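Local atomic coordinates of phosphoserine aminotransferase (Bacillus circulans, PDB entry 2C0R), a protein that catalyses the reversible, pyridoxal-phosphate-dependent transamination that turns 3-phosphohydroxypyruvate into phosphoserine, and also acts on the phosphorylated precursor of 4-phosphohydroxythreonine. Residues Asn96-Gly101 and Ala157-Phe162; Lys270-Ile275 and Met298-Arg303; Tyr276-Gln281 and Gln352-Phe357; Lys311-Ala316 and Glu348-Phe353. The protein carries 1 engineered substitution. All coordinates share one frame; numbering follows the deposited sequence.

Contact 1 comes first along the chain and lies at a distance from the other three. It joins strand 94-99 of the seven-stranded mixed sheet, part of the cofactor-binding domain, to the segment 157-162, and its centre is about 19 Å from that of contact 2. Contacts 2, 3 and 4 crowd together in the C-terminal region, their centres about 9 to 13 Å apart. Helix 260-280 serves contacts 2 and 3, helix 344-361 serves contacts 3 and 4, and strand 299-303 leads into helix 307-319. The result is one continuous apolar layer of three helices beside the small antiparallel sheet. Between contacts 1 and 2 there is a light packing touch of Gln158 on Met298.

Contact 1 of 4, residues Asn96-Gly101 and Ala157-Phe162; sequences NYVMTG and AQFKAF
With its CG set anti to the carbonyl carbon (chi1 -73°), Phe159 sends its ring across to strand 94-99, where Val98 holds CG1 anti to the backbone N (chi1 -180°) and offers that methyl to the ring. Val98 CG1 meets Phe159 CZ at the ring edge, near its plane, at 3.9 Å. The Thr100 side chain runs counter to that of Phe159, and its methyl CG2 lies obliquely to the ring, 3.6 Å from Phe159 CZ and 3.8 Å from Phe159 CE1. The threonine is thus divided: CG2 faces the phenylalanine, while OG1 is hydrogen-bonded to Glu152. Leu146, on the neighbouring strand 143-149, also packs on Val98. Just beyond Thr100, Gly101 occupies the N-cap position of helix 102-114, which carries Trp103 of the pyridoxal-phosphate site; the side chain of Thr100 itself lies about 9 Å from the cofactor. The contact is apolar and buried, so its fit probably rests on van der Waals contact, the bond to Glu152 helping to keep CG2 turned to the ring.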
loop_
_atom_site.group_PDB
_atom_site.type_symbol
_atom_site.label_atom_id
_atom_site.label_comp_id
_atom_site.label_asym_id
_atom_site.label_seq_id
_atom_site.Cartn_x
_atom_site.Cartn_y
_atom_site.Cartn_z
ATOM N N ASN A 96 -6.020 -24.276 -11.290
ATOM C CA ASN A 96 -6.532 -24.191 -12.644
ATOM C C ASN A 96 -6.738 -22.750 -13.084
ATOM O O ASN A 96 -7.352 -21.957 -12.336
ATOM C CB ASN A 96 -7.866 -24.936 -12.765
ATOM C CG ASN A 96 -7.598 -26.454 -12.687
ATOM O OD1 ASN A 96 -6.780 -26.885 -11.887
ATOM N ND2 ASN A 96 -8.269 -27.209 -13.512
ATOM N N TYR A 97 -6.247 -22.448 -14.293
ATOM C CA TYR A 97 -6.268 -21.090 -14.861
ATOM C C TYR A 97 -6.959 -21.040 -16.221
ATOM O O TYR A 97 -6.775 -21.956 -17.023
ATOM C CB TYR A 97 -4.815 -20.539 -14.971
ATOM C CG TYR A 97 -4.397 -20.098 -13.557
ATOM C CD1 TYR A 97 -3.965 -21.039 -12.635
ATOM C CD2 TYR A 97 -4.461 -18.764 -13.190
ATOM C CE1 TYR A 97 -3.576 -20.693 -11.369
ATOM C CE2 TYR A 97 -4.087 -18.415 -11.889
ATOM C CZ TYR A 97 -3.647 -19.370 -11.003
ATOM O OH TYR A 97 -3.301 -19.045 -9.705
ATOM N N VAL A 98 -7.764 -19.996 -16.442
ATOM C CA VAL A 98 -8.237 -19.683 -17.797
ATOM C C VAL A 98 -7.277 -18.668 -18.399
ATOM O O VAL A 98 -7.140 -17.593 -17.783
ATOM C CB VAL A 98 -9.654 -19.133 -17.720
ATOM C CG1 VAL A 98 -10.173 -18.809 -19.153
ATOM C CG2 VAL A 98 -10.598 -20.061 -16.968
ATOM N N MET A 99 -6.618 -18.982 -19.501
ATOM C CA MET A 99 -5.495 -18.223 -20.022
ATOM C C MET A 99 -5.975 -17.333 -21.173
ATOM O O MET A 99 -6.144 -17.761 -22.298
ATOM C CB MET A 99 -4.323 -19.100 -20.466
ATOM C CG MET A 99 -3.877 -20.069 -19.387
ATOM S SD MET A 99 -3.381 -19.229 -17.837
ATOM C CE MET A 99 -2.026 -18.233 -18.485
ATOM N N THR A 100 -6.202 -16.062 -20.821
ATOM C CA THR A 100 -6.852 -15.103 -21.722
ATOM C C THR A 100 -5.930 -13.983 -22.125
ATOM O O THR A 100 -6.383 -13.042 -22.801
ATOM C CB THR A 100 -8.127 -14.499 -21.051
ATOM O OG1 THR A 100 -7.780 -14.186 -19.683
ATOM C CG2 THR A 100 -9.230 -15.542 -21.027
ATOM N N GLY A 101 -4.666 -14.014 -21.731
ATOM C CA GLY A 101 -3.834 -12.875 -22.141
ATOM C C GLY A 101 -2.838 -12.553 -21.033
ATOM O O GLY A 101 -2.429 -13.354 -20.180
ATOM N N ALA A 157 -9.844 -7.494 -23.885
ATOM C CA ALA A 157 -10.861 -8.519 -23.958
ATOM C C ALA A 157 -11.551 -8.599 -22.591
ATOM O O ALA A 157 -10.941 -8.326 -21.540
ATOM C CB ALA A 157 -10.312 -9.889 -24.327
ATOM N N GLN A 158 -12.814 -8.995 -22.584
ATOM C CA GLN A 158 -13.582 -9.037 -21.348
ATOM C C GLN A 158 -14.648 -10.128 -21.404
ATOM O O GLN A 158 -15.388 -10.230 -22.413
ATOM C CB GLN A 158 -14.264 -7.667 -21.166
ATOM C CG GLN A 158 -15.024 -7.613 -19.827
ATOM C CD GLN A 158 -15.638 -6.217 -19.702
ATOM O OE1 GLN A 158 -15.995 -5.578 -20.737
ATOM N NE2 GLN A 158 -15.752 -5.713 -18.473
ATOM N N PHE A 159 -14.754 -10.925 -20.363
ATOM C CA PHE A 159 -15.872 -11.853 -20.253
ATOM C C PHE A 159 -17.166 -11.133 -19.937
ATOM O O PHE A 159 -17.194 -10.238 -19.100
ATOM C CB PHE A 159 -15.658 -12.879 -19.114
ATOM C CG PHE A 159 -14.619 -13.927 -19.421
ATOM C CD1 PHE A 159 -13.366 -13.920 -18.860
ATOM C CD2 PHE A 159 -14.921 -14.965 -20.335
ATOM C CE1 PHE A 159 -12.424 -14.901 -19.136
ATOM C CE2 PHE A 159 -13.977 -15.955 -20.610
ATOM C CZ PHE A 159 -12.712 -15.920 -20.023
ATOM N N LYS A 160 -18.211 -11.591 -20.625
ATOM C CA LYS A 160 -19.537 -11.056 -20.300
ATOM C C LYS A 160 -20.246 -11.892 -19.245
ATOM O O LYS A 160 -21.239 -11.464 -18.692
ATOM C CB LYS A 160 -20.463 -11.053 -21.512
ATOM C CG LYS A 160 -19.850 -10.270 -22.686
ATOM C CD LYS A 160 -20.903 -10.324 -23.814
ATOM C CE LYS A 160 -20.219 -10.219 -25.173
ATOM N NZ LYS A 160 -19.592 -8.897 -25.301
ATOM N N ALA A 161 -19.769 -13.099 -19.010
ATOM C CA ALA A 161 -20.410 -14.018 -18.088
ATOM C C ALA A 161 -19.345 -14.996 -17.600
ATOM O O ALA A 161 -18.321 -15.180 -18.258
ATOM C CB ALA A 161 -21.532 -14.807 -18.753
ATOM N N PHE A 162 -19.611 -15.599 -16.466
ATOM C CA PHE A 162 -18.680 -16.457 -15.745
ATOM C C PHE A 162 -19.271 -17.863 -15.611
ATOM O O PHE A 162 -20.492 -18.052 -15.557
ATOM C CB PHE A 162 -18.417 -15.860 -14.367
ATOM C CG PHE A 162 -17.959 -14.406 -14.488
ATOM C CD1 PHE A 162 -18.780 -13.392 -14.025
ATOM C CD2 PHE A 162 -16.727 -14.117 -15.044
ATOM C CE1 PHE A 162 -18.374 -12.069 -14.100
ATOM C CE2 PHE A 162 -16.365 -12.774 -15.150
ATOM C CZ PHE A 162 -17.179 -11.738 -14.711
#

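Contact 2 of 4, residues Lys270-Ile275 and Met298-Arg303; sequences KKASLI and MNITFR
Ile300 and Ile275 meet at a slant, the delta methyl of the strand residue reaching the branched beta carbon of the helix residue. Ile300 CD1 lies 3.8 Å from Ile275 CB and equally close to Ile275 CG2, so it rests mainly against the root of the side chain, with Ile275 CD1 a little farther off at 4.2 Å. The two gamma methyls make a second, looser touch, Ile300 CG2 to Ile275 CG2 at 4.0 Å. In both isoleucines CG2 is anti to the backbone N (chi1 -65° in Ile275, -61° in Ile300), and in Ile300 the extended chi2 (-175°) carries CD1 out to the helix. Here helix 260-280 covers one face of the small antiparallel sheet in which strand 299-303 is the middle member, flanked by 287-288 and 334-337. One turn before Ile275, Ala272 borders the same methyl, its CB 4.1 Å from Ile300 CD1 and its carbonyl O at 3.8 Å. Cys347 of helix 344-361 packs on Ile275, while Tyr276 and Ile279, farther along helix 260-280, also touch Ile300.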
loop_
_atom_site.group_PDB
_atom_site.type_symbol
_atom_site.label_atom_id
_atom_site.label_comp_id
_atom_site.label_asym_id
_atom_site.label_seq_id
_atom_site.Cartn_x
_atom_site.Cartn_y
_atom_site.Cartn_z
ATOM N N LYS A 270 -22.331 3.223 -23.087
ATOM C CA LYS A 270 -22.455 4.351 -24.002
ATOM C C LYS A 270 -21.105 4.875 -24.458
ATOM O O LYS A 270 -20.875 5.202 -25.621
ATOM C CB LYS A 270 -23.237 5.414 -23.256
ATOM C CG LYS A 270 -23.307 6.789 -23.907
ATOM C CD LYS A 270 -24.105 7.714 -23.002
ATOM C CE LYS A 270 -24.045 9.151 -23.501
ATOM N NZ LYS A 270 -24.695 10.032 -22.481
ATOM N N LYS A 271 -20.182 5.018 -23.483
ATOM C CA LYS A 271 -18.822 5.430 -23.810
ATOM C C LYS A 271 -18.151 4.472 -24.781
ATOM O O LYS A 271 -17.551 4.879 -25.782
ATOM C CB LYS A 271 -17.940 5.511 -22.540
ATOM C CG LYS A 271 -18.333 6.672 -21.638
ATOM C CD LYS A 271 -18.079 6.385 -20.149
ATOM C CE LYS A 271 -16.747 5.758 -19.865
ATOM N NZ LYS A 271 -16.519 5.623 -18.398
ATOM N N ALA A 272 -18.206 3.172 -24.477
ATOM C CA ALA A 272 -17.524 2.188 -25.295
ATOM C C ALA A 272 -18.130 2.156 -26.700
ATOM O O ALA A 272 -17.388 2.018 -27.667
ATOM C CB ALA A 272 -17.642 0.819 -24.630
ATOM N N SER A 273 -19.461 2.279 -26.747
ATOM C CA SER A 273 -20.153 2.153 -28.031
ATOM C C SER A 273 -19.671 3.271 -28.931
ATOM O O SER A 273 -19.467 3.044 -30.135
ATOM C CB SER A 273 -21.655 2.258 -27.780
ATOM O OG SER A 273 -22.393 2.311 -29.011
ATOM N N LEU A 274 -19.472 4.474 -28.383
ATOM C CA LEU A 274 -19.037 5.573 -29.261
ATOM C C LEU A 274 -17.681 5.308 -29.874
ATOM O O LEU A 274 -17.401 5.555 -31.054
ATOM C CB LEU A 274 -19.016 6.830 -28.382
ATOM C CG LEU A 274 -18.825 8.110 -29.208
ATOM C CD1 LEU A 274 -20.146 8.505 -29.860
ATOM C CD2 LEU A 274 -18.305 9.199 -28.297
ATOM N N ILE A 275 -16.779 4.754 -29.057
ATOM C CA ILE A 275 -15.426 4.562 -29.538
ATOM C C ILE A 275 -15.350 3.355 -30.449
ATOM O O ILE A 275 -14.684 3.389 -31.493
ATOM C CB ILE A 275 -14.483 4.425 -28.344
ATOM C CG1 ILE A 275 -14.432 5.726 -27.537
ATOM C CG2 ILE A 275 -13.122 4.006 -28.843
ATOM C CD1 ILE A 275 -13.890 5.516 -26.111
ATOM N N MET A 298 -13.988 -1.604 -20.860
ATOM C CA MET A 298 -13.093 -0.870 -19.974
ATOM C C MET A 298 -11.804 -0.468 -20.681
ATOM O O MET A 298 -11.251 0.577 -20.376
ATOM C CB MET A 298 -12.713 -1.732 -18.748
ATOM C CG MET A 298 -13.922 -2.034 -17.851
ATOM S SD MET A 298 -14.282 -0.680 -16.721
ATOM C CE MET A 298 -15.601 0.181 -17.587
ATOM N N ASN A 299 -11.267 -1.333 -21.537
ATOM C CA ASN A 299 -10.006 -1.041 -22.231
ATOM C C ASN A 299 -10.211 -1.381 -23.710
ATOM O O ASN A 299 -10.288 -2.553 -24.046
ATOM C CB ASN A 299 -8.785 -1.813 -21.672
ATOM C CG ASN A 299 -8.681 -1.702 -20.161
ATOM O OD1 ASN A 299 -9.208 -2.535 -19.426
ATOM N ND2 ASN A 299 -7.974 -0.664 -19.717
ATOM N N ILE A 300 -10.306 -0.332 -24.517
ATOM C CA ILE A 300 -10.535 -0.543 -25.944
ATOM C C ILE A 300 -9.235 -0.464 -26.688
ATOM O O ILE A 300 -8.554 0.551 -26.704
ATOM C CB ILE A 300 -11.507 0.515 -26.447
ATOM C CG1 ILE A 300 -12.841 0.404 -25.713
ATOM C CG2 ILE A 300 -11.613 0.435 -27.957
ATOM C CD1 ILE A 300 -13.906 1.349 -26.247
ATOM N N THR A 301 -8.894 -1.585 -27.315
ATOM C CA THR A 301 -7.586 -1.632 -27.979
ATOM C C THR A 301 -7.795 -1.626 -29.473
ATOM O O THR A 301 -8.741 -2.198 -30.023
ATOM C CB THR A 301 -6.811 -2.865 -27.513
ATOM O OG1 THR A 301 -7.685 -4.004 -27.687
ATOM C CG2 THR A 301 -6.475 -2.744 -26.016
ATOM N N PHE A 302 -6.894 -0.899 -30.136
ATOM C CA PHE A 302 -7.001 -0.804 -31.593
ATOM C C PHE A 302 -5.640 -0.451 -32.192
ATOM O O PHE A 302 -4.708 -0.055 -31.495
ATOM C CB PHE A 302 -8.091 0.199 -32.002
ATOM C CG PHE A 302 -7.938 1.624 -31.501
ATOM C CD1 PHE A 302 -7.562 2.601 -32.405
ATOM C CD2 PHE A 302 -8.152 1.970 -30.189
ATOM C CE1 PHE A 302 -7.428 3.915 -31.990
ATOM C CE2 PHE A 302 -8.024 3.290 -29.772
ATOM C CZ PHE A 302 -7.651 4.270 -30.687
ATOM N N ARG A 303 -5.582 -0.661 -33.528
ATOM C CA ARG A 303 -4.330 -0.485 -34.217
ATOM C C ARG A 303 -4.545 0.366 -35.471
ATOM O O ARG A 303 -5.653 0.398 -36.018
ATOM C CB ARG A 303 -3.747 -1.803 -34.725
ATOM C CG ARG A 303 -3.617 -2.976 -33.828
ATOM C CD ARG A 303 -2.992 -4.116 -34.619
ATOM N NE ARG A 303 -2.450 -5.151 -33.773
ATOM C CZ ARG A 303 -1.634 -5.229 -32.743
ATOM N NH1 ARG A 303 -1.048 -4.183 -32.177
ATOM N NH2 ARG A 303 -1.380 -6.433 -32.229
#

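Contact 3 of 4, residues Tyr276-Gln281 and Gln352-Phe357; sequences YDAIDQ and QFMEHF
The last full turn of helix 260-280 lies beside helix 344-361, with CA atoms of Ala278 and Met354 7.5 Å apart. This is helix-helix packing on the outer side of the C-terminal region, well away from the cofactor. From helix 344-361, Met354 makes the contact, through its terminal methyl. Its chain leaves the helix with CG anti to the carbonyl carbon and runs extended through chi2, then bends at the thioether (chi3 72°), a turn that brings CE against the neighbouring helix. There CE meets two consecutive residues: Ala278 CB, which is directed toward helix 344-361, and Ile279 CG1, whose side chain starts off away from that helix and crosses the methionine obliquely. Ile279 and Met354 both also pack on Phe302 of strand 299-303, so the sheet adjoins the seam between the helices. Phe313 of helix 307-319 touches Met354 too, bringing in a third helix. Nearby, the carbonyl O of Met354 accepts a hydrogen bond from Tyr286, and Asp280 forms a salt bridge with Arg295. At the centre, Met354 CE is 4.0 Å from Ala278 CB and likewise 4.0 Å from Ile279 CG1.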
loop_
_atom_site.group_PDB
_atom_site.type_symbol
_atom_site.label_atom_id
_atom_site.label_comp_id
_atom_site.label_asym_id
_atom_site.label_seq_id
_atom_site.Cartn_x
_atom_site.Cartn_y
_atom_site.Cartn_z
ATOM N N TYR A 276 -16.046 2.237 -30.135
ATOM C CA TYR A 276 -16.041 1.104 -31.053
ATOM C C TYR A 276 -16.681 1.513 -32.371
ATOM O O TYR A 276 -16.209 1.022 -33.399
ATOM C CB TYR A 276 -16.777 -0.096 -30.465
ATOM C CG TYR A 276 -15.915 -0.869 -29.453
ATOM C CD1 TYR A 276 -16.374 -1.008 -28.140
ATOM C CD2 TYR A 276 -14.713 -1.436 -29.849
ATOM C CE1 TYR A 276 -15.561 -1.723 -27.242
ATOM C CE2 TYR A 276 -13.918 -2.144 -28.969
ATOM C CZ TYR A 276 -14.377 -2.280 -27.655
ATOM O OH TYR A 276 -13.589 -2.971 -26.773
ATOM N N ASP A 277 -17.702 2.359 -32.329
ATOM C CA ASP A 277 -18.297 2.806 -33.606
ATOM C C ASP A 277 -17.283 3.590 -34.417
ATOM O O ASP A 277 -17.278 3.492 -35.636
ATOM C CB ASP A 277 -19.515 3.698 -33.355
ATOM C CG ASP A 277 -19.936 4.383 -34.647
ATOM O OD1 ASP A 277 -19.863 5.625 -34.874
ATOM O OD2 ASP A 277 -20.381 3.595 -35.512
ATOM N N ALA A 278 -16.450 4.407 -33.771
ATOM C CA ALA A 278 -15.384 5.135 -34.465
ATOM C C ALA A 278 -14.383 4.214 -35.130
ATOM O O ALA A 278 -13.885 4.467 -36.211
ATOM C CB ALA A 278 -14.618 6.002 -33.455
ATOM N N ILE A 279 -14.045 3.101 -34.479
ATOM C CA ILE A 279 -13.158 2.086 -35.088
ATOM C C ILE A 279 -13.844 1.352 -36.216
ATOM O O ILE A 279 -13.282 1.166 -37.292
ATOM C CB ILE A 279 -12.703 1.079 -33.997
ATOM C CG1 ILE A 279 -11.871 1.811 -32.931
ATOM C CG2 ILE A 279 -11.989 -0.091 -34.635
ATOM C CD1 ILE A 279 -11.897 1.087 -31.573
ATOM N N ASP A 280 -15.099 0.949 -35.981
ATOM C CA ASP A 280 -15.844 0.127 -36.939
ATOM C C ASP A 280 -16.350 0.917 -38.114
ATOM O O ASP A 280 -16.820 0.328 -39.094
ATOM C CB ASP A 280 -17.023 -0.561 -36.245
ATOM C CG ASP A 280 -16.547 -1.618 -35.266
ATOM O OD1 ASP A 280 -15.386 -2.065 -35.326
ATOM O OD2 ASP A 280 -17.391 -2.005 -34.453
ATOM N N GLN A 281 -16.309 2.232 -38.078
ATOM C CA GLN A 281 -16.677 3.077 -39.203
ATOM C C GLN A 281 -15.464 3.961 -39.471
ATOM O O GLN A 281 -15.412 5.177 -39.326
ATOM C CB GLN A 281 -17.896 3.905 -38.826
ATOM C CG GLN A 281 -19.159 3.131 -38.492
ATOM C CD GLN A 281 -19.805 2.455 -39.694
ATOM O OE1 GLN A 281 -20.058 1.246 -39.696
ATOM N NE2 GLN A 281 -20.078 3.258 -40.724
ATOM N N GLN A 352 -13.604 12.547 -31.842
ATOM C CA GLN A 352 -13.385 13.707 -32.719
ATOM C C GLN A 352 -11.943 13.711 -33.178
ATOM O O GLN A 352 -11.680 13.873 -34.381
ATOM C CB GLN A 352 -13.734 14.991 -31.986
ATOM C CG GLN A 352 -15.186 15.194 -31.595
ATOM C CD GLN A 352 -15.491 16.435 -30.786
ATOM O OE1 GLN A 352 -16.556 16.498 -30.149
ATOM N NE2 GLN A 352 -14.612 17.434 -30.780
ATOM N N PHE A 353 -11.023 13.522 -32.231
ATOM C CA PHE A 353 -9.610 13.444 -32.588
ATOM C C PHE A 353 -9.343 12.314 -33.575
ATOM O O PHE A 353 -8.612 12.485 -34.543
ATOM C CB PHE A 353 -8.764 13.282 -31.322
ATOM C CG PHE A 353 -7.299 13.046 -31.697
ATOM C CD1 PHE A 353 -6.527 14.143 -32.069
ATOM C CD2 PHE A 353 -6.722 11.778 -31.678
ATOM C CE1 PHE A 353 -5.207 13.967 -32.445
ATOM C CE2 PHE A 353 -5.398 11.604 -32.062
ATOM C CZ PHE A 353 -4.637 12.700 -32.426
ATOM N N MET A 354 -9.953 11.166 -33.311
ATOM C CA MET A 354 -9.762 10.038 -34.209
ATOM C C MET A 354 -10.294 10.329 -35.600
ATOM O O MET A 354 -9.703 9.894 -36.586
ATOM C CB MET A 354 -10.488 8.793 -33.639
ATOM C CG MET A 354 -9.697 8.175 -32.492
ATOM S SD MET A 354 -10.685 6.908 -31.653
ATOM C CE MET A 354 -10.680 5.603 -32.899
ATOM N N GLU A 355 -11.405 11.065 -35.700
ATOM C CA GLU A 355 -11.941 11.419 -37.019
ATOM C C GLU A 355 -10.991 12.352 -37.752
ATOM O O GLU A 355 -10.701 12.154 -38.925
ATOM C CB GLU A 355 -13.312 12.072 -36.823
ATOM C CG GLU A 355 -13.875 12.516 -38.165
ATOM C CD GLU A 355 -14.384 11.421 -39.073
ATOM O OE1 GLU A 355 -14.603 11.725 -40.254
ATOM O OE2 GLU A 355 -14.571 10.255 -38.635
ATOM N N HIS A 356 -10.481 13.380 -37.081
ATOM C CA HIS A 356 -9.486 14.277 -37.655
ATOM C C HIS A 356 -8.225 13.539 -38.112
ATOM O O HIS A 356 -7.698 13.787 -39.220
ATOM C CB HIS A 356 -9.033 15.376 -36.676
ATOM C CG HIS A 356 -7.828 16.148 -37.152
ATOM N ND1 HIS A 356 -7.853 17.014 -38.235
ATOM C CD2 HIS A 356 -6.547 16.200 -36.709
ATOM C CE1 HIS A 356 -6.677 17.557 -38.454
ATOM N NE2 HIS A 356 -5.859 17.077 -37.524
ATOM N N PHE A 357 -7.707 12.663 -37.268
ATOM C CA PHE A 357 -6.446 12.006 -37.644
ATOM C C PHE A 357 -6.650 11.099 -38.834
ATOM O O PHE A 357 -5.822 11.037 -39.736
ATOM C CB PHE A 357 -5.916 11.267 -36.399
ATOM C CG PHE A 357 -4.481 10.820 -36.569
ATOM C CD1 PHE A 357 -3.445 11.637 -36.172
ATOM C CD2 PHE A 357 -4.214 9.584 -37.146
ATOM C CE1 PHE A 357 -2.150 11.179 -36.321
ATOM C CE2 PHE A 357 -2.918 9.136 -37.291
ATOM C CZ PHE A 357 -1.875 9.966 -36.917
#

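Contact 4 of 4, residues Lys311-Ala316 and Glu348-Phe353; sequences KEFVKA and EALVQF
Phe353 drives the edge of its ring onto a face of Phe313, a T-shaped pair with centroids 5.0 Å apart and planes at 72°. The leading atom is Phe353 CE2, 3.6 Å from Phe313 CE1; it stands above the Phe313 ring but displaced toward its rim. Both phenylalanines have CG anti to the backbone N (chi1 174° in each), which swings the rings into the gap between the two helices, where the axes of segments 311-316 and 348-353 come no nearer than 12.4 Å. The tip of Phe353 continues past its partner to Ala316, with Phe353 CZ 3.8 Å from Ala316 CB and 3.6 Å from the carbonyl O of Phe313. Leu350, one turn earlier, makes a marginal touch at the other ring's edge, its CD1 4.5 Å from Phe313 CZ. Phe357 adds another edge-to-face pair with Phe313, and Phe322 meets the ring of Phe353. These rings form a buried aromatic cluster where helices 307-319 and 344-361 cross, their segments' directions at 130°, in the C-terminal region of this class-V aminotransferase.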
loop_
_atom_site.group_PDB
_atom_site.type_symbol
_atom_site.label_atom_id
_atom_site.label_comp_id
_atom_site.label_asym_id
_atom_site.label_seq_id
_atom_site.Cartn_x
_atom_site.Cartn_y
_atom_site.Cartn_z
ATOM N N LYS A 311 2.670 5.808 -33.522
ATOM C CA LYS A 311 3.454 6.807 -32.808
ATOM C C LYS A 311 2.968 8.218 -33.127
ATOM O O LYS A 311 2.882 9.104 -32.266
ATOM C CB LYS A 311 4.920 6.624 -33.210
ATOM C CG LYS A 311 5.657 7.918 -33.441
ATOM C CD LYS A 311 5.735 8.341 -34.917
ATOM C CE LYS A 311 6.122 9.825 -34.932
ATOM N NZ LYS A 311 5.503 10.507 -33.761
ATOM N N GLU A 312 2.649 8.463 -34.393
ATOM C CA GLU A 312 2.186 9.773 -34.830
ATOM C C GLU A 312 0.863 10.119 -34.163
ATOM O O GLU A 312 0.666 11.234 -33.694
ATOM C CB GLU A 312 2.036 9.800 -36.353
ATOM C CG GLU A 312 1.614 11.171 -36.849
ATOM C CD GLU A 312 2.811 12.103 -36.929
ATOM O OE1 GLU A 312 3.959 11.630 -36.763
ATOM O OE2 GLU A 312 2.593 13.308 -37.157
ATOM N N PHE A 313 -0.060 9.159 -34.105
ATOM C CA PHE A 313 -1.361 9.386 -33.486
ATOM C C PHE A 313 -1.124 9.767 -32.037
ATOM O O PHE A 313 -1.752 10.677 -31.499
ATOM C CB PHE A 313 -2.166 8.108 -33.594
ATOM C CG PHE A 313 -3.509 8.074 -32.900
ATOM C CD1 PHE A 313 -4.649 8.252 -33.666
ATOM C CD2 PHE A 313 -3.669 7.794 -31.557
ATOM C CE1 PHE A 313 -5.901 8.224 -33.116
ATOM C CE2 PHE A 313 -4.911 7.823 -30.972
ATOM C CZ PHE A 313 -6.041 8.012 -31.749
ATOM N N VAL A 314 -0.263 9.041 -31.324
ATOM C CA VAL A 314 -0.082 9.293 -29.866
ATOM C C VAL A 314 0.426 10.701 -29.657
ATOM O O VAL A 314 -0.023 11.497 -28.840
ATOM C CB VAL A 314 0.875 8.243 -29.265
ATOM C CG1 VAL A 314 1.394 8.687 -27.901
ATOM C CG2 VAL A 314 0.226 6.861 -29.167
ATOM N N LYS A 315 1.432 11.016 -30.486
ATOM C CA LYS A 315 2.109 12.296 -30.297
ATOM C C LYS A 315 1.116 13.399 -30.578
ATOM O O LYS A 315 0.997 14.377 -29.822
ATOM C CB LYS A 315 3.325 12.340 -31.208
ATOM N N ALA A 316 0.362 13.263 -31.668
ATOM C CA ALA A 316 -0.618 14.296 -31.953
ATOM C C ALA A 316 -1.669 14.342 -30.871
ATOM O O ALA A 316 -2.133 15.407 -30.491
ATOM C CB ALA A 316 -1.199 13.973 -33.326
ATOM N N GLU A 348 -16.052 11.539 -26.290
ATOM C CA GLU A 348 -16.441 12.356 -27.466
ATOM C C GLU A 348 -15.249 13.081 -28.042
ATOM O O GLU A 348 -15.053 13.149 -29.262
ATOM C CB GLU A 348 -17.471 13.396 -27.028
ATOM C CG GLU A 348 -18.831 12.837 -26.700
ATOM C CD GLU A 348 -19.771 13.962 -26.268
ATOM O OE1 GLU A 348 -19.452 14.596 -25.241
ATOM O OE2 GLU A 348 -20.802 14.190 -26.931
ATOM N N ALA A 349 -14.411 13.620 -27.151
ATOM C CA ALA A 349 -13.212 14.283 -27.655
ATOM C C ALA A 349 -12.305 13.321 -28.378
ATOM O O ALA A 349 -11.773 13.632 -29.448
ATOM C CB ALA A 349 -12.489 14.984 -26.504
ATOM N N LEU A 350 -12.142 12.107 -27.843
ATOM C CA LEU A 350 -11.289 11.128 -28.489
ATOM C C LEU A 350 -11.792 10.774 -29.881
ATOM O O LEU A 350 -11.028 10.698 -30.871
ATOM C CB LEU A 350 -11.222 9.852 -27.605
ATOM C CG LEU A 350 -10.486 8.689 -28.286
ATOM C CD1 LEU A 350 -9.060 9.056 -28.625
ATOM C CD2 LEU A 350 -10.581 7.433 -27.401
ATOM N N VAL A 351 -13.101 10.568 -30.005
ATOM C CA VAL A 351 -13.660 10.178 -31.303
ATOM C C VAL A 351 -13.472 11.298 -32.296
ATOM O O VAL A 351 -13.224 11.045 -33.480
ATOM C CB VAL A 351 -15.150 9.808 -31.113
ATOM C CG1 VAL A 351 -15.909 9.830 -32.433
ATOM C CG2 VAL A 351 -15.211 8.448 -30.405
ATOM N N GLN A 352 -13.604 12.547 -31.842
ATOM C CA GLN A 352 -13.385 13.707 -32.719
ATOM C C GLN A 352 -11.943 13.711 -33.178
ATOM O O GLN A 352 -11.680 13.873 -34.381
ATOM C CB GLN A 352 -13.734 14.991 -31.986
ATOM C CG GLN A 352 -15.186 15.194 -31.595
ATOM C CD GLN A 352 -15.491 16.435 -30.786
ATOM O OE1 GLN A 352 -16.556 16.498 -30.149
ATOM N NE2 GLN A 352 -14.612 17.434 -30.780
ATOM N N PHE A 353 -11.023 13.522 -32.231
ATOM C CA PHE A 353 -9.610 13.444 -32.588
ATOM C C PHE A 353 -9.343 12.314 -33.575
ATOM O O PHE A 353 -8.612 12.485 -34.543
ATOM C CB PHE A 353 -8.764 13.282 -31.322
ATOM C CG PHE A 353 -7.299 13.046 -31.697
ATOM C CD1 PHE A 353 -6.527 14.143 -32.069
ATOM C CD2 PHE A 353 -6.722 11.778 -31.678
ATOM C CE1 PHE A 353 -5.207 13.967 -32.445
ATOM C CE2 PHE A 353 -5.398 11.604 -32.062
ATOM C CZ PHE A 353 -4.637 12.700 -32.426
#